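Local coordinates for protein glutathione S-transferase 2 (Onchocerca volvulus, PDB 1TU7) that conjugates glutathione to electrophilic substrates as a homodimeric pi-class transferase and appears to be central to the parasite's detoxification system, at residues P51-D55 and I66-L70. Sequence-based numbering, arbitrary orientation.
Sequences PCLYD and ILRHL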
loop_
_atom_site.group_PDB
_atom_site.type_symbol
_atom_site.label_atom_id
_atom_site.label_comp_id
_atom_site.label_asym_id
_atom_site.label_seq_id
_atom_site.Cartn_x
_atom_site.Cartn_y
_atom_site.Cartn_z
ATOM N N PRO A 51 11.268 -6.129 -1.183
ATOM C CA PRO A 51 12.572 -5.534 -0.907
ATOM C C PRO A 51 12.822 -5.179 0.529
ATOM O O PRO A 51 11.880 -5.056 1.322
ATOM C CB PRO A 51 12.535 -4.260 -1.760
ATOM C CG PRO A 51 11.110 -3.894 -1.810
ATOM C CD PRO A 51 10.391 -5.198 -1.910
ATOM N N CYS A 52 14.102 -5.077 0.856
ATOM C CA CYS A 52 14.577 -4.545 2.134
ATOM C C CYS A 52 15.594 -3.480 1.927
ATOM O O CYS A 52 16.536 -3.702 1.181
ATOM C CB CYS A 52 15.191 -5.684 2.930
ATOM S SG CYS A 52 15.789 -5.243 4.561
ATOM N N LEU A 53 15.437 -2.332 2.583
ATOM C CA LEU A 53 16.473 -1.316 2.621
ATOM C C LEU A 53 17.147 -1.346 3.985
ATOM O O LEU A 53 16.476 -1.194 5.014
ATOM C CB LEU A 53 15.895 0.073 2.371
ATOM C CG LEU A 53 16.940 1.186 2.441
ATOM C CD1 LEU A 53 17.810 1.135 1.191
ATOM C CD2 LEU A 53 16.178 2.510 2.643
ATOM N N TYR A 54 18.456 -1.518 3.969
ATOM C CA TYR A 54 19.290 -1.237 5.120
ATOM C C TYR A 54 19.784 0.191 4.997
ATOM O O TYR A 54 20.438 0.544 4.028
ATOM C CB TYR A 54 20.458 -2.218 5.157
ATOM C CG TYR A 54 20.064 -3.689 5.171
ATOM C CD1 TYR A 54 19.917 -4.409 3.976
ATOM C CD2 TYR A 54 19.851 -4.372 6.381
ATOM C CE1 TYR A 54 19.580 -5.748 3.982
ATOM C CE2 TYR A 54 19.511 -5.715 6.379
ATOM C CZ TYR A 54 19.396 -6.397 5.185
ATOM O OH TYR A 54 19.087 -7.753 5.155
ATOM N N ASP A 55 19.394 1.008 5.960
ATOM C CA ASP A 55 19.809 2.392 6.038
ATOM C C ASP A 55 20.609 2.523 7.312
ATOM O O ASP A 55 20.043 2.628 8.406
ATOM C CB ASP A 55 18.579 3.271 6.081
ATOM C CG ASP A 55 18.919 4.729 6.080
ATOM O OD1 ASP A 55 20.103 5.087 6.316
ATOM O OD2 ASP A 55 18.056 5.593 5.866
ATOM N N ILE A 66 9.659 1.947 2.638
ATOM C CA ILE A 66 11.015 2.286 2.222
ATOM C C ILE A 66 10.988 3.595 1.456
ATOM O O ILE A 66 11.760 4.517 1.737
ATOM C CB ILE A 66 11.632 1.151 1.357
ATOM C CG1 ILE A 66 11.857 -0.128 2.171
ATOM C CG2 ILE A 66 12.937 1.640 0.715
ATOM C CD1 ILE A 66 12.117 -1.374 1.336
ATOM N N LEU A 67 10.097 3.678 0.482
ATOM C CA LEU A 67 10.001 4.881 -0.331
ATOM C C LEU A 67 9.668 6.122 0.501
ATOM O O LEU A 67 10.261 7.180 0.302
ATOM C CB LEU A 67 8.970 4.667 -1.427
ATOM C CG LEU A 67 9.091 5.020 -2.880
ATOM C CD1 LEU A 67 10.508 4.985 -3.416
ATOM C CD2 LEU A 67 8.163 4.020 -3.586
ATOM N N ARG A 68 8.704 6.012 1.413
ATOM C CA ARG A 68 8.347 7.178 2.234
ATOM C C ARG A 68 9.451 7.562 3.203
ATOM O O ARG A 68 9.657 8.726 3.490
ATOM C CB ARG A 68 7.034 6.951 2.985
ATOM C CG ARG A 68 5.842 7.095 2.070
ATOM C CD ARG A 68 4.519 6.910 2.753
ATOM N NE ARG A 68 4.273 5.526 3.025
ATOM C CZ ARG A 68 3.731 4.676 2.171
ATOM N NH1 ARG A 68 3.397 5.130 0.939
ATOM N NH2 ARG A 68 3.550 3.417 2.492
ATOM N N HIS A 69 10.196 6.587 3.720
ATOM C CA HIS A 69 11.323 6.906 4.567
ATOM C C HIS A 69 12.388 7.677 3.799
ATOM O O HIS A 69 12.892 8.685 4.253
ATOM C CB HIS A 69 11.909 5.635 5.167
ATOM C CG HIS A 69 13.275 5.793 5.716
ATOM N ND1 HIS A 69 13.515 6.333 6.953
ATOM C CD2 HIS A 69 14.491 5.471 5.198
ATOM C CE1 HIS A 69 14.816 6.335 7.185
ATOM N NE2 HIS A 69 15.429 5.804 6.143
ATOM N N LEU A 70 12.739 7.185 2.616
ATOM C CA LEU A 70 13.702 7.889 1.803
ATOM C C LEU A 70 13.199 9.290 1.433
ATOM O O LEU A 70 13.973 10.263 1.447
ATOM C CB LEU A 70 14.010 7.081 0.559
ATOM C CG LEU A 70 14.873 5.838 0.785
ATOM C CD1 LEU A 70 14.907 5.061 -0.517
ATOM C CD2 LEU A 70 16.256 6.221 1.236
#
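This is a buried helix-on-sheet contact in the thioredoxin-like N-terminal domain of the glutathione transferase. Strand 52-55 packs against residues 66-70 of helix 63-73; the axes of these short segments come within 10.0 Å and their directions differ by 29°. The middle of the contact is apolar. Leu53 CB meets Ile66 CG2 at 3.7 Å, and Leu53 CD2 meets Leu70 CD2 at 4.0 Å. Ile66 CD1 also reaches back along the strand to Pro51 CG, at 4.2 Å. Pro51 follows a cis peptide bond, the cis-proline of thioredoxin-like folds, and touches the bound glutathione. At the other end the contact turns polar. His69 NE2 donates a nearly straight hydrogen bond to Asp55 OD2, at 2.6 Å. Asp55 also forms a salt bridge with Lys73, while His69 ND1 hydrogen-bonds Glu81 and Arg68, out of reach of the strand, salt-bridges Asp88, both of the second subunit, so the helix lies between sheet and dimer partner. Strand 52-55 pairs antiparallel with strands 3-8 and 58-61, while Ile66 and Leu70 also pack on Ile17 of helix 15-23.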